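PDB 3FG2: putative rubredoxin reductase from Rhodopseudomonas palustris, which probably passes electrons from NADH through its bound FAD to a ferredoxin that serves the cytochrome P450 CYP199A2. Local coordinates for residues L120-Y125 / R136-D141; E156-A161 / L166-V171. One frame throughout, in Å; residues are numbered along the deposited sequence.

Contact 1: residues L120-Y125 / R136-D141; sequences LPDVLY and RQRMPD
Asp122 and Arg138 meet in a salt bridge that ties a helix to a turn at the edge of a sheet. A single guanidinium nitrogen does the work: Arg138 NH1 lies 2.7 Å from Asp122 OD2. The bridge is close, yet as a hydrogen bond it is weak, with an N-H...O angle of 115° and with carboxylate and guanidinium planes turned 60° apart. The CG of Arg138 is anti to the backbone N (chi1 -172°), and bends at chi2 and chi3 then bring NH1 to the acid. The backbone O of Pro121 approaches the guanidinium at its edge, 3.6 Å from Arg138 NH1. Over one face, off toward the rim, comes a methyl of Leu124, whose CD1 is 3.9 Å from the same nitrogen. Without the guanidinium, as with an alanine here, the Asp122 carboxylate would probably lose its close cationic partner, and the Leu124 methyl the flat group it packs on. Asp122 OD2 also has a long, weak ion pair with Lys142 NZ. The acid belongs to a type I turn, Leu120 to Val123, leading into strand 123-124 at the margin of a parallel sheet. Strand 232-235 pairs with that strand, and its Leu232 touches both Leu124 and Arg138, the latter a residue of helix 129-138.

Contact 2: residues E156-A161 / L166-V171; sequences EFAATA and LEVDVV
Ala158 and Val168 form the centre of a small apolar interface in which a helix lies against the strand that follows it. The methyl of Ala158 points at the strand and touches two valines: its CB is 3.9 Å from Val168 CG1 and 4.1 Å from Val170 CG2. Val168 uses both of its branches. With CG1 anti to the backbone N (chi1 -177°), that methyl meets Ala158 CB, while CG2 turns to the next helical turn and lies 4.1 Å from Ala161 CB. The same CG2 also packs on helix backbone, 3.9 Å from Ala158 O. With alanine at both positions, the helix contributes single methyl groups to the apolar packing, and the short axes of 156-161 and 167-171 approach to 8.4 Å.

Toward the start of the strand the packing gives way to a polar edge. Leu166 N donates a hydrogen bond of 3.1 Å to Ala161 O. Its N-H...O angle is 147°, and the donor is tilted from the carbonyl plane. Leu166 CB sits beside this acceptor, 3.5 Å from Ala161 O, so the bond is flanked by aliphatic carbon. It joins the end of the helical segment to the residue just before strand 167-171.

The short axes of helix 156-161 and strand 167-171 run at 160°, nearly antiparallel, as expected for the second half of a beta-alpha-beta crossover. Strand 144-148, helix 152-163 and strand 167-171 make up that unit, and the GxGxxG pattern between the first two is consistent with a Rossmann-type dinucleotide site. Strand 167-171 lies between strands 144-148 and 200-202, while Phe157 extends the helix packing onto Val145 and Val147.

How the contacts relate
The two contacts come in series along the chain, contact 1 closing before contact 2 opens, and their centres are about 13 Å apart. Both reach one parallel sheet, ordered 123-124, 232-235, 144-148, 167-171, 200-202: contact 1 at an outermost strand, contact 2 at an inner one. Met139, next to the arginine of contact 1, joins them directly, its SD lying 3.7 Å from Phe157 CE1 and its backbone O 3.4 Å from Leu166 CD1. It thus packs against helix 152-163 and the residue before strand 167-171. One contact is a surface salt bridge at the sheet's edge, the other buried helix-on-strand packing; both belong to what is probably the NAD-binding domain.

Contact 1: residues L120-Y125 / R136-D141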
# COMPACT_ATOMS: atom_id res chain seq x y z
N LEU A 120 7.92 -15.16 -18.18
CA LEU A 120 7.12 -16.26 -18.71
C LEU A 120 5.68 -16.07 -18.23
O LEU A 120 5.44 -15.38 -17.24
CB LEU A 120 7.67 -17.61 -18.24
CG LEU A 120 8.98 -18.03 -18.91
CD1 LEU A 120 9.48 -19.31 -18.26
CD2 LEU A 120 8.77 -18.23 -20.41
N PRO A 121 4.71 -16.68 -18.91
CA PRO A 121 3.30 -16.55 -18.54
C PRO A 121 2.93 -16.83 -17.08
O PRO A 121 2.09 -16.13 -16.51
CB PRO A 121 2.61 -17.54 -19.48
CG PRO A 121 3.52 -17.57 -20.68
CD PRO A 121 4.88 -17.61 -20.03
N ASP A 122 3.55 -17.84 -16.48
CA ASP A 122 3.24 -18.20 -15.10
C ASP A 122 3.99 -17.46 -14.00
O ASP A 122 4.08 -17.94 -12.87
CB ASP A 122 3.41 -19.72 -14.92
CG ASP A 122 2.30 -20.51 -15.58
OD1 ASP A 122 2.57 -21.64 -16.06
OD2 ASP A 122 1.14 -20.02 -15.62
N VAL A 123 4.52 -16.28 -14.33
CA VAL A 123 5.20 -15.44 -13.35
C VAL A 123 4.28 -14.23 -13.23
O VAL A 123 4.32 -13.31 -14.06
CB VAL A 123 6.61 -15.02 -13.82
CG1 VAL A 123 7.23 -14.06 -12.83
CG2 VAL A 123 7.50 -16.25 -13.97
N LEU A 124 3.45 -14.23 -12.20
CA LEU A 124 2.45 -13.19 -11.99
C LEU A 124 2.71 -12.19 -10.87
O LEU A 124 3.42 -12.48 -9.89
CB LEU A 124 1.10 -13.85 -11.74
CG LEU A 124 0.72 -14.94 -12.75
CD1 LEU A 124 -0.55 -15.65 -12.30
CD2 LEU A 124 0.54 -14.31 -14.12
N TYR A 125 2.10 -11.02 -11.01
CA TYR A 125 2.20 -9.97 -10.02
C TYR A 125 0.84 -9.86 -9.34
O TYR A 125 -0.12 -10.50 -9.79
CB TYR A 125 2.61 -8.65 -10.69
CG TYR A 125 4.02 -8.73 -11.26
CD1 TYR A 125 4.26 -9.33 -12.50
CD2 TYR A 125 5.11 -8.28 -10.53
CE1 TYR A 125 5.56 -9.48 -12.99
CE2 TYR A 125 6.40 -8.42 -11.00
CZ TYR A 125 6.62 -9.03 -12.22
OH TYR A 125 7.92 -9.19 -12.65
N ARG A 136 -6.62 -15.56 -9.23
CA ARG A 136 -7.76 -16.26 -8.66
C ARG A 136 -8.15 -17.45 -9.54
O ARG A 136 -8.46 -18.53 -9.04
CB ARG A 136 -8.95 -15.30 -8.52
CG ARG A 136 -10.15 -15.88 -7.77
CD ARG A 136 -11.31 -14.89 -7.77
NE ARG A 136 -11.93 -14.80 -9.09
CZ ARG A 136 -12.82 -15.68 -9.56
NH1 ARG A 136 -13.20 -16.71 -8.83
NH2 ARG A 136 -13.32 -15.52 -10.78
N GLN A 137 -8.14 -17.24 -10.85
CA GLN A 137 -8.49 -18.28 -11.81
C GLN A 137 -7.36 -19.27 -12.07
O GLN A 137 -7.61 -20.42 -12.44
CB GLN A 137 -8.90 -17.66 -13.15
CG GLN A 137 -10.14 -16.80 -13.10
CD GLN A 137 -10.51 -16.24 -14.45
OE1 GLN A 137 -10.58 -16.97 -15.44
NE2 GLN A 137 -10.74 -14.93 -14.51
N ARG A 138 -6.12 -18.83 -11.87
CA ARG A 138 -4.95 -19.67 -12.11
C ARG A 138 -4.62 -20.70 -11.02
O ARG A 138 -4.17 -21.80 -11.33
CB ARG A 138 -3.72 -18.79 -12.35
CG ARG A 138 -2.46 -19.53 -12.81
CD ARG A 138 -2.56 -19.92 -14.28
NE ARG A 138 -2.86 -18.77 -15.13
CZ ARG A 138 -1.96 -17.92 -15.62
NH1 ARG A 138 -0.67 -18.07 -15.36
NH2 ARG A 138 -2.37 -16.90 -16.37
N MET A 139 -4.84 -20.33 -9.76
CA MET A 139 -4.54 -21.22 -8.64
C MET A 139 -5.15 -22.61 -8.68
O MET A 139 -4.50 -23.60 -8.31
CB MET A 139 -4.91 -20.56 -7.32
CG MET A 139 -4.01 -19.42 -6.90
SD MET A 139 -4.45 -18.85 -5.25
CE MET A 139 -5.71 -17.63 -5.63
N PRO A 140 -6.42 -22.72 -9.11
CA PRO A 140 -7.05 -24.05 -9.17
C PRO A 140 -6.37 -25.03 -10.13
O PRO A 140 -6.51 -26.25 -9.98
CB PRO A 140 -8.49 -23.72 -9.57
CG PRO A 140 -8.34 -22.45 -10.37
CD PRO A 140 -7.36 -21.67 -9.54
N ASP A 141 -5.64 -24.50 -11.11
CA ASP A 141 -4.94 -25.34 -12.08
C ASP A 141 -3.46 -25.46 -11.74
O ASP A 141 -2.67 -25.94 -12.55
CB ASP A 141 -5.09 -24.76 -13.49
CG ASP A 141 -6.53 -24.49 -13.86
OD1 ASP A 141 -7.08 -23.47 -13.38
OD2 ASP A 141 -7.11 -25.29 -14.62

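Contact 2: residues E156-A161 / L166-V171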
# COMPACT_ATOMS: atom_id res chain seq x y z
N GLU A 156 -0.14 -12.36 2.66
CA GLU A 156 -1.59 -12.41 2.64
C GLU A 156 -1.98 -13.40 1.55
O GLU A 156 -2.92 -14.18 1.71
CB GLU A 156 -2.17 -11.02 2.37
CG GLU A 156 -1.79 -9.99 3.44
CD GLU A 156 -2.48 -8.64 3.27
OE1 GLU A 156 -2.94 -8.33 2.15
OE2 GLU A 156 -2.56 -7.89 4.26
N PHE A 157 -1.24 -13.38 0.44
CA PHE A 157 -1.51 -14.30 -0.66
C PHE A 157 -1.13 -15.72 -0.28
O PHE A 157 -1.92 -16.65 -0.43
CB PHE A 157 -0.72 -13.90 -1.92
CG PHE A 157 -0.68 -14.99 -2.96
CD1 PHE A 157 -1.80 -15.28 -3.73
CD2 PHE A 157 0.47 -15.77 -3.12
CE1 PHE A 157 -1.79 -16.34 -4.63
CE2 PHE A 157 0.49 -16.83 -4.02
CZ PHE A 157 -0.64 -17.12 -4.78
N ALA A 158 0.09 -15.88 0.22
CA ALA A 158 0.59 -17.19 0.61
C ALA A 158 -0.36 -18.00 1.49
O ALA A 158 -0.53 -19.20 1.28
CB ALA A 158 1.93 -17.05 1.30
N ALA A 159 -0.96 -17.35 2.48
CA ALA A 159 -1.87 -18.06 3.36
C ALA A 159 -3.07 -18.57 2.58
O ALA A 159 -3.50 -19.71 2.75
CB ALA A 159 -2.32 -17.14 4.49
N THR A 160 -3.61 -17.73 1.71
CA THR A 160 -4.76 -18.13 0.92
C THR A 160 -4.43 -19.24 -0.07
O THR A 160 -5.20 -20.20 -0.19
CB THR A 160 -5.37 -16.92 0.20
OG1 THR A 160 -5.95 -16.05 1.18
CG2 THR A 160 -6.45 -17.36 -0.79
N ALA A 161 -3.31 -19.12 -0.76
CA ALA A 161 -2.92 -20.16 -1.71
C ALA A 161 -2.77 -21.48 -0.95
O ALA A 161 -3.19 -22.54 -1.41
CB ALA A 161 -1.60 -19.80 -2.38
N LEU A 166 -2.66 -25.42 -2.36
CA LEU A 166 -1.41 -25.35 -3.11
C LEU A 166 -0.22 -25.48 -2.19
O LEU A 166 -0.29 -25.18 -0.99
CB LEU A 166 -1.27 -24.04 -3.87
CG LEU A 166 -1.95 -23.91 -5.23
CD1 LEU A 166 -3.46 -23.91 -5.05
CD2 LEU A 166 -1.49 -22.63 -5.91
N GLU A 167 0.89 -25.93 -2.76
CA GLU A 167 2.12 -26.06 -2.00
C GLU A 167 2.69 -24.65 -2.05
O GLU A 167 2.66 -24.01 -3.10
CB GLU A 167 3.05 -27.03 -2.72
CG GLU A 167 4.10 -27.60 -1.84
CD GLU A 167 3.98 -29.10 -1.76
OE1 GLU A 167 2.88 -29.60 -1.42
OE2 GLU A 167 5.00 -29.78 -2.06
N VAL A 168 3.20 -24.15 -0.93
CA VAL A 168 3.71 -22.79 -0.90
C VAL A 168 5.11 -22.62 -0.33
O VAL A 168 5.40 -23.06 0.78
CB VAL A 168 2.77 -21.87 -0.10
CG1 VAL A 168 3.28 -20.44 -0.15
CG2 VAL A 168 1.37 -21.96 -0.65
N ASP A 169 5.96 -21.95 -1.10
CA ASP A 169 7.33 -21.65 -0.68
C ASP A 169 7.53 -20.14 -0.81
O ASP A 169 7.26 -19.56 -1.86
CB ASP A 169 8.36 -22.38 -1.54
CG ASP A 169 8.54 -23.83 -1.11
OD1 ASP A 169 7.76 -24.70 -1.54
OD2 ASP A 169 9.47 -24.09 -0.33
N VAL A 170 7.98 -19.52 0.28
CA VAL A 170 8.22 -18.08 0.30
C VAL A 170 9.71 -17.76 0.31
O VAL A 170 10.45 -18.19 1.19
CB VAL A 170 7.56 -17.43 1.53
CG1 VAL A 170 7.93 -15.96 1.60
CG2 VAL A 170 6.04 -17.59 1.46
N VAL A 171 10.13 -16.99 -0.69
CA VAL A 171 11.52 -16.59 -0.84
C VAL A 171 11.74 -15.13 -0.44
O VAL A 171 11.21 -14.22 -1.08
CB VAL A 171 11.97 -16.78 -2.31
CG1 VAL A 171 13.34 -16.15 -2.54
CG2 VAL A 171 12.00 -18.27 -2.64